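Local coordinates for protein lectin (Polyandrocarpa misakiensis, PDB 1BYF) that binds galactose with the help of calcium as a homodimeric C-type lectin and takes part in the tunicate's defence against microorganisms, at residues A27-S30 / S31-D35; L43-T46 / E47-H51; D80-P84 / N85-N89; S88-Q91 / S92-L95; V97-S101 / K102-L106. All coordinates share one frame; numbering follows the deposited sequence.

Interaction 1: A27-S30 / S31-D35. With ZN (zinc ion), chain I.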
loop_
_atom_site.group_PDB
_atom_site.type_symbol
_atom_site.label_atom_id
_atom_site.label_comp_id
_atom_site.label_asym_id
_atom_site.label_seq_id
_atom_site.Cartn_x
_atom_site.Cartn_y
_atom_site.Cartn_z
ATOM N N ALA A 27 2.595 -2.201 -12.796
ATOM C CA ALA A 27 3.689 -3.137 -12.995
ATOM C C ALA A 27 4.155 -3.703 -11.655
ATOM O O ALA A 27 4.038 -3.026 -10.629
ATOM C CB ALA A 27 4.872 -2.460 -13.680
ATOM N N LEU A 28 4.688 -4.921 -11.678
ATOM C CA LEU A 28 5.205 -5.512 -10.435
ATOM C C LEU A 28 6.212 -4.516 -9.871
ATOM O O LEU A 28 7.034 -4.001 -10.638
ATOM C CB LEU A 28 5.801 -6.878 -10.728
ATOM C CG LEU A 28 5.988 -7.877 -9.594
ATOM C CD1 LEU A 28 4.708 -8.074 -8.797
ATOM C CD2 LEU A 28 6.453 -9.216 -10.186
ATOM N N VAL A 29 6.119 -4.180 -8.593
ATOM C CA VAL A 29 6.972 -3.148 -8.012
ATOM C C VAL A 29 8.429 -3.292 -8.423
ATOM O O VAL A 29 9.021 -4.372 -8.373
ATOM C CB VAL A 29 6.814 -3.089 -6.486
ATOM C CG1 VAL A 29 7.477 -4.281 -5.815
ATOM C CG2 VAL A 29 7.352 -1.773 -5.930
ATOM N N SER A 30 9.018 -2.167 -8.839
ATOM C CA SER A 30 10.408 -2.146 -9.280
ATOM C C SER A 30 11.062 -0.804 -9.001
ATOM O O SER A 30 11.832 -0.705 -8.044
ATOM C CB SER A 30 10.507 -2.499 -10.766
ATOM O OG SER A 30 9.755 -1.594 -11.550
ATOM N N SER A 31 10.793 0.225 -9.800
ATOM C CA SER A 31 11.431 1.518 -9.546
ATOM C C SER A 31 11.103 2.024 -8.153
ATOM O O SER A 31 11.964 2.658 -7.535
ATOM C CB SER A 31 11.066 2.559 -10.600
ATOM O OG SER A 31 9.811 3.141 -10.327
ATOM N N ALA A 32 9.916 1.724 -7.619
ATOM C CA ALA A 32 9.607 2.218 -6.270
ATOM C C ALA A 32 10.530 1.584 -5.240
ATOM O O ALA A 32 10.787 2.180 -4.186
ATOM C CB ALA A 32 8.134 2.040 -5.926
ATOM N N MET A 33 11.061 0.397 -5.521
ATOM C CA MET A 33 11.979 -0.241 -4.579
ATOM C C MET A 33 13.347 0.440 -4.559
ATOM O O MET A 33 14.118 0.250 -3.620
ATOM C CB MET A 33 12.143 -1.726 -4.892
ATOM C CG MET A 33 10.862 -2.535 -4.746
ATOM S SD MET A 33 10.227 -2.586 -3.074
ATOM C CE MET A 33 11.346 -3.698 -2.240
ATOM N N ARG A 34 13.643 1.229 -5.577
ATOM C CA ARG A 34 14.922 1.936 -5.663
ATOM C C ARG A 34 14.796 3.365 -5.149
ATOM O O ARG A 34 15.743 4.150 -5.155
ATOM C CB ARG A 34 15.421 1.920 -7.110
ATOM C CG ARG A 34 15.538 0.518 -7.702
ATOM C CD ARG A 34 16.345 0.534 -8.994
ATOM N NE ARG A 34 15.709 1.313 -10.049
ATOM C CZ ARG A 34 14.774 0.935 -10.895
ATOM N NH1 ARG A 34 14.261 -0.290 -10.887
ATOM N NH2 ARG A 34 14.315 1.806 -11.795
ATOM N N ASP A 35 13.607 3.712 -4.676
ATOM C CA ASP A 35 13.300 5.048 -4.149
ATOM C C ASP A 35 13.387 5.012 -2.633
ATOM O O ASP A 35 12.642 4.289 -1.970
ATOM C CB ASP A 35 11.919 5.429 -4.662
ATOM C CG ASP A 35 11.339 6.757 -4.255
ATOM O OD1 ASP A 35 11.329 7.081 -3.049
ATOM O OD2 ASP A 35 10.855 7.494 -5.144
HETATM ZN ZN ZN I . 10.180 9.396 -4.679
HETATM O O HOH W 1 9.645 9.311 -2.604
HETATM O O HOH W 2 12.076 10.365 -4.142
#

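Interaction 2: L43-T46 / E47-H51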
loop_
_atom_site.group_PDB
_atom_site.type_symbol
_atom_site.label_atom_id
_atom_site.label_comp_id
_atom_site.label_asym_id
_atom_site.label_seq_id
_atom_site.Cartn_x
_atom_site.Cartn_y
_atom_site.Cartn_z
ATOM N N LEU A 43 8.308 -1.376 2.693
ATOM C CA LEU A 43 8.813 -2.353 3.647
ATOM C C LEU A 43 8.167 -2.201 5.016
ATOM O O LEU A 43 8.060 -3.202 5.729
ATOM C CB LEU A 43 10.340 -2.331 3.743
ATOM C CG LEU A 43 11.098 -2.915 2.542
ATOM C CD1 LEU A 43 12.603 -2.766 2.733
ATOM C CD2 LEU A 43 10.734 -4.381 2.331
ATOM N N ALA A 44 7.707 -1.007 5.380
ATOM C CA ALA A 44 7.032 -0.837 6.665
ATOM C C ALA A 44 5.707 -1.601 6.649
ATOM O O ALA A 44 5.295 -2.197 7.642
ATOM C CB ALA A 44 6.795 0.626 6.989
ATOM N N PHE A 45 5.046 -1.614 5.493
ATOM C CA PHE A 45 3.778 -2.321 5.341
ATOM C C PHE A 45 4.005 -3.832 5.405
ATOM O O PHE A 45 3.318 -4.559 6.124
ATOM C CB PHE A 45 3.110 -1.952 4.019
ATOM C CG PHE A 45 1.747 -2.500 3.724
ATOM C CD1 PHE A 45 1.574 -3.804 3.279
ATOM C CD2 PHE A 45 0.622 -1.712 3.869
ATOM C CE1 PHE A 45 0.312 -4.300 2.994
ATOM C CE2 PHE A 45 -0.644 -2.194 3.583
ATOM C CZ PHE A 45 -0.801 -3.494 3.143
ATOM N N THR A 46 4.953 -4.322 4.600
ATOM C CA THR A 46 5.215 -5.758 4.565
ATOM C C THR A 46 5.755 -6.266 5.894
ATOM O O THR A 46 5.508 -7.423 6.244
ATOM C CB THR A 46 6.140 -6.164 3.406
ATOM O OG1 THR A 46 7.425 -5.577 3.623
ATOM C CG2 THR A 46 5.559 -5.672 2.085
ATOM N N GLU A 47 6.457 -5.429 6.649
ATOM C CA GLU A 47 6.953 -5.837 7.955
ATOM C C GLU A 47 5.779 -6.224 8.858
ATOM O O GLU A 47 5.852 -7.193 9.614
ATOM C CB GLU A 47 7.749 -4.732 8.645
ATOM C CG GLU A 47 8.435 -5.138 9.937
ATOM C CD GLU A 47 7.548 -5.145 11.160
ATOM O OE1 GLU A 47 6.531 -4.414 11.218
ATOM O OE2 GLU A 47 7.833 -5.905 12.110
ATOM N N VAL A 48 4.725 -5.404 8.833
ATOM C CA VAL A 48 3.568 -5.674 9.677
ATOM C C VAL A 48 2.916 -6.982 9.230
ATOM O O VAL A 48 2.566 -7.840 10.039
ATOM C CB VAL A 48 2.510 -4.555 9.617
ATOM C CG1 VAL A 48 1.241 -4.945 10.362
ATOM C CG2 VAL A 48 3.068 -3.264 10.203
ATOM N N LYS A 49 2.741 -7.105 7.920
ATOM C CA LYS A 49 2.104 -8.288 7.358
ATOM C C LYS A 49 2.901 -9.553 7.644
ATOM O O LYS A 49 2.290 -10.607 7.845
ATOM C CB LYS A 49 1.860 -8.098 5.859
ATOM C CG LYS A 49 0.569 -7.312 5.594
ATOM C CD LYS A 49 -0.550 -8.324 5.348
ATOM C CE LYS A 49 -1.920 -7.683 5.474
ATOM N NZ LYS A 49 -2.994 -8.682 5.211
ATOM N N GLY A 50 4.226 -9.442 7.656
ATOM C CA GLY A 50 5.088 -10.573 7.936
ATOM C C GLY A 50 4.946 -11.701 6.930
ATOM O O GLY A 50 5.130 -12.864 7.300
ATOM N N HIS A 51 4.631 -11.391 5.679
ATOM C CA HIS A 51 4.480 -12.417 4.656
ATOM C C HIS A 51 5.409 -12.157 3.469
ATOM O O HIS A 51 5.974 -11.073 3.361
ATOM C CB HIS A 51 3.046 -12.512 4.142
ATOM C CG HIS A 51 2.150 -13.367 4.981
ATOM N ND1 HIS A 51 2.329 -14.733 5.070
ATOM C CD2 HIS A 51 1.081 -13.060 5.761
ATOM C CE1 HIS A 51 1.405 -15.233 5.879
ATOM N NE2 HIS A 51 0.642 -14.242 6.301
HETATM O O HOH W 3 6.330 -1.929 10.170
HETATM O O HOH W 4 7.901 -9.678 5.063
#

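Interaction 3: D80-P84 / N85-N89. With CA (calcium ion), chain C.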
loop_
_atom_site.group_PDB
_atom_site.type_symbol
_atom_site.label_atom_id
_atom_site.label_comp_id
_atom_site.label_asym_id
_atom_site.label_seq_id
_atom_site.Cartn_x
_atom_site.Cartn_y
_atom_site.Cartn_z
ATOM N N ASP A 80 22.067 -3.330 -0.776
ATOM C CA ASP A 80 21.689 -3.402 0.630
ATOM C C ASP A 80 20.263 -3.965 0.743
ATOM O O ASP A 80 19.821 -4.278 1.846
ATOM C CB ASP A 80 21.710 -2.052 1.331
ATOM C CG ASP A 80 23.034 -1.370 1.550
ATOM O OD1 ASP A 80 24.097 -2.006 1.409
ATOM O OD2 ASP A 80 23.056 -0.153 1.890
ATOM N N LEU A 81 19.565 -4.093 -0.377
ATOM C CA LEU A 81 18.196 -4.595 -0.375
ATOM C C LEU A 81 18.097 -6.083 -0.065
ATOM O O LEU A 81 17.093 -6.541 0.484
ATOM C CB LEU A 81 17.505 -4.302 -1.707
ATOM C CG LEU A 81 17.174 -2.838 -2.007
ATOM C CD1 LEU A 81 16.744 -2.658 -3.451
ATOM C CD2 LEU A 81 16.101 -2.320 -1.064
ATOM N N TRP A 82 19.125 -6.842 -0.420
ATOM C CA TRP A 82 19.154 -8.271 -0.196
ATOM C C TRP A 82 19.205 -8.663 1.277
ATOM O O TRP A 82 19.873 -8.039 2.103
ATOM C CB TRP A 82 20.370 -8.917 -0.882
ATOM C CG TRP A 82 20.391 -8.817 -2.372
ATOM C CD1 TRP A 82 21.133 -7.958 -3.128
ATOM C CD2 TRP A 82 19.636 -9.609 -3.300
ATOM N NE1 TRP A 82 20.886 -8.160 -4.463
ATOM C CE2 TRP A 82 19.972 -9.171 -4.593
ATOM C CE3 TRP A 82 18.704 -10.638 -3.156
ATOM C CZ2 TRP A 82 19.412 -9.730 -5.742
ATOM C CZ3 TRP A 82 18.147 -11.192 -4.293
ATOM C CH2 TRP A 82 18.505 -10.739 -5.570
ATOM N N SER A 83 18.530 -9.766 1.594
ATOM C CA SER A 83 18.590 -10.310 2.943
ATOM C C SER A 83 20.043 -10.774 3.144
ATOM O O SER A 83 20.746 -10.982 2.158
ATOM C CB SER A 83 17.695 -11.524 3.127
ATOM O OG SER A 83 16.355 -11.323 2.735
ATOM N N PRO A 84 20.430 -10.954 4.388
ATOM C CA PRO A 84 21.747 -11.469 4.709
ATOM C C PRO A 84 21.959 -12.809 4.014
ATOM O O PRO A 84 21.100 -13.693 4.019
ATOM C CB PRO A 84 21.740 -11.617 6.220
ATOM C CG PRO A 84 20.627 -10.750 6.701
ATOM C CD PRO A 84 19.603 -10.730 5.596
ATOM N N ASN A 85 23.111 -12.949 3.373
ATOM C CA ASN A 85 23.497 -14.168 2.685
ATOM C C ASN A 85 22.646 -14.521 1.474
ATOM O O ASN A 85 22.552 -15.699 1.104
ATOM C CB ASN A 85 23.517 -15.365 3.644
ATOM C CG ASN A 85 24.447 -15.155 4.819
ATOM O OD1 ASN A 85 24.074 -15.437 5.961
ATOM N ND2 ASN A 85 25.655 -14.662 4.559
ATOM N N GLU A 86 22.043 -13.533 0.828
ATOM C CA GLU A 86 21.279 -13.750 -0.404
ATOM C C GLU A 86 21.812 -12.702 -1.378
ATOM O O GLU A 86 22.288 -11.671 -0.902
ATOM C CB GLU A 86 19.778 -13.598 -0.198
ATOM C CG GLU A 86 19.161 -14.531 0.821
ATOM C CD GLU A 86 19.205 -16.000 0.469
ATOM O OE1 GLU A 86 19.217 -16.373 -0.726
ATOM O OE2 GLU A 86 19.193 -16.828 1.408
ATOM N N PRO A 87 21.752 -12.940 -2.668
ATOM C CA PRO A 87 21.205 -14.147 -3.249
ATOM C C PRO A 87 22.099 -15.363 -3.066
ATOM O O PRO A 87 23.325 -15.226 -3.022
ATOM C CB PRO A 87 21.104 -13.788 -4.735
ATOM C CG PRO A 87 22.243 -12.845 -4.950
ATOM C CD PRO A 87 22.256 -11.998 -3.704
ATOM N N SER A 88 21.512 -16.559 -3.004
ATOM C CA SER A 88 22.326 -17.751 -2.778
ATOM C C SER A 88 21.839 -18.999 -3.487
ATOM O O SER A 88 22.433 -20.063 -3.265
ATOM C CB SER A 88 22.304 -18.031 -1.262
ATOM O OG SER A 88 20.977 -18.426 -0.936
ATOM N N ASN A 89 20.780 -18.910 -4.285
ATOM C CA ASN A 89 20.275 -20.097 -4.983
ATOM C C ASN A 89 21.192 -20.417 -6.152
ATOM O O ASN A 89 21.964 -19.568 -6.605
ATOM C CB ASN A 89 18.829 -19.888 -5.428
ATOM C CG ASN A 89 17.828 -19.942 -4.290
ATOM O OD1 ASN A 89 18.013 -19.330 -3.238
ATOM N ND2 ASN A 89 16.746 -20.692 -4.485
HETATM CA CA CA C . 17.602 -17.310 -1.868
HETATM O O HOH W 5 19.905 -16.245 3.933
#

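Interaction 4: S88-Q91 / S92-L95. With CA (calcium ion), chain C.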
loop_
_atom_site.group_PDB
_atom_site.type_symbol
_atom_site.label_atom_id
_atom_site.label_comp_id
_atom_site.label_asym_id
_atom_site.label_seq_id
_atom_site.Cartn_x
_atom_site.Cartn_y
_atom_site.Cartn_z
ATOM N N SER A 88 21.512 -16.559 -3.004
ATOM C CA SER A 88 22.326 -17.751 -2.778
ATOM C C SER A 88 21.839 -18.999 -3.487
ATOM O O SER A 88 22.433 -20.063 -3.265
ATOM C CB SER A 88 22.304 -18.031 -1.262
ATOM O OG SER A 88 20.977 -18.426 -0.936
ATOM N N ASN A 89 20.780 -18.910 -4.285
ATOM C CA ASN A 89 20.275 -20.097 -4.983
ATOM C C ASN A 89 21.192 -20.417 -6.152
ATOM O O ASN A 89 21.964 -19.568 -6.605
ATOM C CB ASN A 89 18.829 -19.888 -5.428
ATOM C CG ASN A 89 17.828 -19.942 -4.290
ATOM O OD1 ASN A 89 18.013 -19.330 -3.238
ATOM N ND2 ASN A 89 16.746 -20.692 -4.485
ATOM N N PRO A 90 21.153 -21.643 -6.643
ATOM C CA PRO A 90 22.024 -22.063 -7.736
ATOM C C PRO A 90 21.904 -21.135 -8.931
ATOM O O PRO A 90 20.789 -20.845 -9.370
ATOM C CB PRO A 90 21.572 -23.484 -8.034
ATOM C CG PRO A 90 20.898 -23.953 -6.789
ATOM C CD PRO A 90 20.270 -22.736 -6.168
ATOM N N GLN A 91 23.017 -20.679 -9.489
ATOM C CA GLN A 91 22.988 -19.775 -10.627
ATOM C C GLN A 91 22.419 -20.367 -11.903
ATOM O O GLN A 91 22.063 -19.600 -12.807
ATOM C CB GLN A 91 24.402 -19.226 -10.875
ATOM C CG GLN A 91 24.826 -18.346 -9.703
ATOM C CD GLN A 91 26.274 -17.926 -9.769
ATOM O OE1 GLN A 91 26.725 -17.366 -10.768
ATOM N NE2 GLN A 91 27.012 -18.197 -8.698
ATOM N N SER A 92 22.287 -21.684 -11.986
ATOM C CA SER A 92 21.749 -22.304 -13.193
ATOM C C SER A 92 20.233 -22.189 -13.259
ATOM O O SER A 92 19.642 -22.404 -14.318
ATOM C CB SER A 92 22.173 -23.769 -13.283
ATOM O OG SER A 92 21.598 -24.547 -12.251
ATOM N N TRP A 93 19.592 -21.867 -12.141
ATOM C CA TRP A 93 18.143 -21.759 -12.111
ATOM C C TRP A 93 17.614 -20.430 -12.656
ATOM O O TRP A 93 18.288 -19.409 -12.641
ATOM C CB TRP A 93 17.622 -21.813 -10.672
ATOM C CG TRP A 93 17.814 -23.060 -9.885
ATOM C CD1 TRP A 93 18.624 -24.125 -10.163
ATOM C CD2 TRP A 93 17.195 -23.353 -8.619
ATOM N NE1 TRP A 93 18.532 -25.066 -9.170
ATOM C CE2 TRP A 93 17.662 -24.617 -8.207
ATOM C CE3 TRP A 93 16.290 -22.668 -7.800
ATOM C CZ2 TRP A 93 17.249 -25.214 -7.018
ATOM C CZ3 TRP A 93 15.881 -23.260 -6.620
ATOM C CH2 TRP A 93 16.364 -24.522 -6.238
ATOM N N GLN A 94 16.340 -20.479 -13.036
ATOM C CA GLN A 94 15.635 -19.248 -13.408
ATOM C C GLN A 94 15.256 -18.675 -12.033
ATOM O O GLN A 94 14.573 -19.382 -11.288
ATOM C CB GLN A 94 14.408 -19.515 -14.253
ATOM C CG GLN A 94 14.692 -20.022 -15.654
ATOM C CD GLN A 94 13.432 -20.386 -16.410
ATOM O OE1 GLN A 94 12.318 -20.323 -15.890
ATOM N NE2 GLN A 94 13.588 -20.773 -17.674
ATOM N N LEU A 95 15.765 -17.514 -11.667
ATOM C CA LEU A 95 15.496 -16.973 -10.342
ATOM C C LEU A 95 14.686 -15.683 -10.352
ATOM O O LEU A 95 14.943 -14.758 -11.126
ATOM C CB LEU A 95 16.821 -16.764 -9.600
ATOM C CG LEU A 95 17.639 -18.055 -9.427
ATOM C CD1 LEU A 95 19.087 -17.716 -9.127
ATOM C CD2 LEU A 95 17.030 -18.929 -8.337
HETATM CA CA CA C . 17.602 -17.310 -1.868
#

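Interaction 5: V97-S101 / K102-L106. With ACT (acetate ion), chain F.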
loop_
_atom_site.group_PDB
_atom_site.type_symbol
_atom_site.label_atom_id
_atom_site.label_comp_id
_atom_site.label_asym_id
_atom_site.label_seq_id
_atom_site.Cartn_x
_atom_site.Cartn_y
_atom_site.Cartn_z
ATOM N N VAL A 97 12.687 -12.669 -7.707
ATOM C CA VAL A 97 12.968 -12.013 -6.434
ATOM C C VAL A 97 11.697 -11.698 -5.657
ATOM O O VAL A 97 10.677 -11.266 -6.186
ATOM C CB VAL A 97 13.801 -10.732 -6.635
ATOM C CG1 VAL A 97 14.190 -10.093 -5.303
ATOM C CG2 VAL A 97 15.060 -11.037 -7.441
ATOM N N GLN A 98 11.788 -11.945 -4.355
ATOM C CA GLN A 98 10.696 -11.675 -3.444
ATOM C C GLN A 98 11.205 -10.872 -2.246
ATOM O O GLN A 98 12.402 -10.767 -1.992
ATOM C CB GLN A 98 10.116 -12.972 -2.846
ATOM C CG GLN A 98 11.195 -13.740 -2.073
ATOM C CD GLN A 98 10.641 -14.705 -1.052
ATOM O OE1 GLN A 98 9.434 -14.753 -0.802
ATOM N NE2 GLN A 98 11.512 -15.485 -0.424
ATOM N N ILE A 99 10.225 -10.377 -1.504
ATOM C CA ILE A 99 10.487 -9.773 -0.205
ATOM C C ILE A 99 10.224 -10.973 0.725
ATOM O O ILE A 99 9.085 -11.406 0.816
ATOM C CB ILE A 99 9.577 -8.596 0.155
ATOM C CG1 ILE A 99 9.934 -7.354 -0.655
ATOM C CG2 ILE A 99 9.699 -8.302 1.649
ATOM C CD1 ILE A 99 8.891 -6.259 -0.633
ATOM N N TRP A 100 11.290 -11.517 1.277
ATOM C CA TRP A 100 11.220 -12.701 2.128
ATOM C C TRP A 100 10.844 -12.369 3.563
ATOM O O TRP A 100 11.531 -11.570 4.207
ATOM C CB TRP A 100 12.593 -13.371 2.066
ATOM C CG TRP A 100 12.743 -14.675 2.777
ATOM C CD1 TRP A 100 11.766 -15.531 3.194
ATOM C CD2 TRP A 100 13.993 -15.304 3.111
ATOM N NE1 TRP A 100 12.323 -16.639 3.786
ATOM C CE2 TRP A 100 13.690 -16.521 3.746
ATOM C CE3 TRP A 100 15.334 -14.942 2.947
ATOM C CZ2 TRP A 100 14.676 -17.387 4.218
ATOM C CZ3 TRP A 100 16.309 -15.806 3.418
ATOM C CH2 TRP A 100 15.980 -17.018 4.043
ATOM N N SER A 101 9.798 -13.007 4.079
ATOM C CA SER A 101 9.307 -12.712 5.416
ATOM C C SER A 101 10.327 -12.928 6.519
ATOM O O SER A 101 10.234 -12.280 7.569
ATOM C CB SER A 101 8.028 -13.502 5.730
ATOM O OG SER A 101 8.295 -14.892 5.767
ATOM N N LYS A 102 11.313 -13.800 6.315
ATOM C CA LYS A 102 12.317 -14.034 7.346
ATOM C C LYS A 102 13.046 -12.762 7.757
ATOM O O LYS A 102 13.286 -12.527 8.944
ATOM C CB LYS A 102 13.345 -15.084 6.895
ATOM C CG LYS A 102 14.390 -15.381 7.971
ATOM C CD LYS A 102 15.187 -16.632 7.619
ATOM C CE LYS A 102 16.316 -16.865 8.610
ATOM N NZ LYS A 102 16.991 -18.169 8.365
ATOM N N TYR A 103 13.428 -11.939 6.786
ATOM C CA TYR A 103 14.170 -10.722 7.072
ATOM C C TYR A 103 13.444 -9.452 6.632
ATOM O O TYR A 103 13.871 -8.353 6.992
ATOM C CB TYR A 103 15.517 -10.761 6.339
ATOM C CG TYR A 103 16.447 -11.879 6.751
ATOM C CD1 TYR A 103 17.229 -11.758 7.896
ATOM C CD2 TYR A 103 16.558 -13.040 6.001
ATOM C CE1 TYR A 103 18.091 -12.768 8.280
ATOM C CE2 TYR A 103 17.418 -14.058 6.373
ATOM C CZ TYR A 103 18.181 -13.912 7.518
ATOM O OH TYR A 103 19.037 -14.921 7.898
ATOM N N ASN A 104 12.403 -9.613 5.835
ATOM C CA ASN A 104 11.661 -8.493 5.263
ATOM C C ASN A 104 12.629 -7.740 4.346
ATOM O O ASN A 104 12.692 -6.520 4.282
ATOM C CB ASN A 104 10.996 -7.578 6.274
ATOM C CG ASN A 104 9.955 -6.648 5.679
ATOM O OD1 ASN A 104 9.839 -5.462 6.035
ATOM N ND2 ASN A 104 9.177 -7.153 4.736
ATOM N N LEU A 105 13.398 -8.540 3.610
ATOM C CA LEU A 105 14.393 -8.063 2.665
ATOM C C LEU A 105 14.374 -8.977 1.439
ATOM O O LEU A 105 13.728 -10.032 1.481
ATOM C CB LEU A 105 15.784 -7.972 3.277
ATOM C CG LEU A 105 16.095 -6.809 4.219
ATOM C CD1 LEU A 105 17.520 -6.917 4.758
ATOM C CD2 LEU A 105 15.916 -5.461 3.535
ATOM N N LEU A 106 15.026 -8.578 0.364
ATOM C CA LEU A 106 14.985 -9.333 -0.878
ATOM C C LEU A 106 15.675 -10.688 -0.812
ATOM O O LEU A 106 16.596 -10.931 -0.041
ATOM C CB LEU A 106 15.554 -8.491 -2.024
ATOM C CG LEU A 106 14.897 -7.138 -2.292
ATOM C CD1 LEU A 106 15.471 -6.562 -3.584
ATOM C CD2 LEU A 106 13.378 -7.244 -2.399
HETATM C C ACT F . 11.022 -18.755 1.580
HETATM O O ACT F . 10.217 -17.921 1.108
HETATM O OXT ACT F . 10.632 -19.623 2.402
HETATM C CH3 ACT F . 12.327 -19.027 0.820
#

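Interaction 1: A27-S30 / S31-D35
Val29 packs against Ala32 and Met33 in the turn that carries the chain of the C-type lectin fold from strand 27-28 into helix 36-49. Its CG2 lies anti to the backbone N and touches both Ala32 CB (3.9 Å) and Met33 CG (3.8 Å), the valine and methionine side chains crossing at about a right angle. Beyond that first contact the Met33 chain folds over at chi2 and chi3, and it goes on to pack against Val39 and Ile42 of the helix. Ser30 follows, with its carbonyl taking the bond that tightens the turn: Met33 N reaches Ser30 O over 2.9 Å from well above the carbonyl plane, with an N-H...O angle of 137°. Glu120 of strand 115-122 accepts from the N-H groups of Ser30 and Ala32, and the guanidinium of Arg34 pairs with Asp71. At the far end, Asp35 N-caps helix 36-49 through OD1, while its OD2 binds a zinc ion at 2.1 Å and OD1 accepts from a zinc-bound water at 2.8 Å.

Interaction 2: L43-T46 / E47-H51
Lys49 runs alongside Phe45, one turn back on the same helix, the two side chains pointing the same way. Its CB sits 3.7 Å from Thr46 O. CG, turned beside the backbone N by a chi1 of -83°, comes 4.0 Å from Phe45 CE1 at an oblique approach to the ring. There the chain bends sharply (chi2 -95°) and then runs nearly straight to NZ, which forms a salt bridge with Asp9. Phe45 in turn stacks on Phe7, and both Phe45 and Lys49 touch Met38 of the second subunit, so this side of the helix faces the dimer partner. Lys49 N bonds Phe45 O at 3.2 Å, nearly straight. Two residues before Phe45, Leu43 O accepts twice from the same face of its plane, from Glu47 N at 2.9 Å and from Thr46 OG1 at 3.2 Å; the threonine hydroxyl also meets the side-chain amide of Asn104. On the outer side a water joins Ala44 O to Glu47 OE1, donating to both at 2.7 Å. The last amide, Gly50 N, reaches Thr46 O at 2.8 Å, and the positive phi of Gly50 then turns the chain away, an alpha-helical C terminus stopped by glycine.

Interaction 3: D80-P84 / N85-N89
One face of the Trp82 indole is covered by Pro87, whose CD stands 3.8 Å from the centroid of the five-membered ring and 18° off its normal, a CH-pi contact. The two side chains cross at about a right angle, and Pro87 CB lies near the outer end of the six-membered ring, 4.0 Å from Trp82 CZ3. At the rim the indole NE1 bonds Pro76 O. Phe67 and the tryptophan also form an edge-to-face pair. The proline meets the ring in this way behind a cis peptide bond, the cis-proline of the long loop of C-type lectins, here preceded by Glu86; Glu86-Pro87-Ser88 sits where relatives carry EPN or QPD. Upstream, a type II beta turn is closed by Glu86 N bonding Ser83 O at 3.2 Å. The Glu86 side chain, bent at chi2 (-65°), brings OE1 to the calcium ion at 2.2 Å. Ser88 OG donates to this same oxygen over 2.7 Å, coming from above the carboxylate plane. A water donates to the other oxygen, OE2, at 2.7 Å and also to Pro84 O, tying the carboxylate to the turn. Asn89 OD1 adds a second ligand at 2.5 Å, and Asp107 and Asp108 complete the protein part of the site. With both carboxylate oxygens engaged, the group is probably held in one rotation, its negative charge probably stabilised by the metal.

Interaction 4: S88-Q91 / S92-L95
Pro90 lies over one face of the Trp93 indole, and this stack is the close-packed part of a type I beta turn in the long loop of the C-type lectin domain, though it still sits at the surface. Pro90 CG stands 3.8 Å from the centroid of the five-membered ring and 26° off its normal, a CH-pi contact; it also comes within 3.6 Å of Trp93 CE2. The turn is closed by a fairly straight bond, Trp93 N to Pro90 O at 3.2 Å with 162° at the hydrogen. Leu95 forms the buried side: its CD1 approaches Pro90 O at 3.6 Å and its CD2 meets Asn89 CB at the same distance. By contrast, Gln91 and Ser92 at the exposed corner of the turn touch the opposite segment chiefly through the backbone and CB. The Gln91 chain extends away and brushes Ala64 and Tyr65. Asn89 lies on the calcium side of the stack, away from the corner. Its amide plane stands 79° from the indole, with ND2 3.4 Å from Trp93 CZ3 at an oblique approach, while OD1 is turned the other way to the calcium ion. The amide is thus flanked by an aromatic ring and, through CB, by a buried leucine methyl, contacts consistent with a restrained orientation; calcium would draw electron density toward OD1 and probably leave the ND2 hydrogens more positive.

Interaction 5: V97-S101 / K102-L106
The Trp100 indole is sandwiched: Lys102 CB lies over one face, 3.7 Å from the centroid of the five-membered ring, and the methyl of an acetate, probably from the crystallisation liquor, lies over the opposite face. Lys102 runs alongside the ring with its chain extended, placing CD 3.5 Å from Trp100 CZ2. Tyr103 turns its edge to the indole in an offset edge-to-face pair, with the planes at 73° and Tyr103 CE2 3.6 Å from Trp100 CZ3. This cluster rides on a beta hairpin whose turn is held at Trp100 O, which accepts from Asn104 N at 2.7 Å, nearly along the C=O axis, and from Tyr103 N at 3.2 Å. Trp100 N in turn bonds Leu105 O (2.9 Å). On the other face of the sheet, Ile99 and Leu106 form an antiparallel non-hydrogen-bonded pair, their side chains meeting through Ile99 CG1 and Leu106 CD2 at 3.9 Å. Ile99 there packs against Leu43 and Thr46 of helix 36-49, while strand 96-100 pairs along its other edge with strand 53-55.

In the fold
Interactions 3 and 4 share Ser88 and Asn89 and meet at the carbohydrate-binding calcium, their centres about 12 Å apart. Interaction 5 is joined to interaction 3 through the backbone: Ser83 N probably bonds Leu106 O at 2.8 Å, Leu106 N reaches Leu81 O at 2.9 Å, and the same strand runs on into the calcium ligands Asp107 and Asp108. The hairpin's inner face joins it to the helical side, where Met33 CE of interaction 1 touches Ile99 CD1 at 3.9 Å, and the centres of interactions 2 and 5 are about 10 Å apart. Interactions 1 and 4 lie on opposite sides of the chain's centre, their centres about 22 Å apart, although Met33 O of interaction 1 touches Leu81 CD1 of interaction 3 at 3.9 Å.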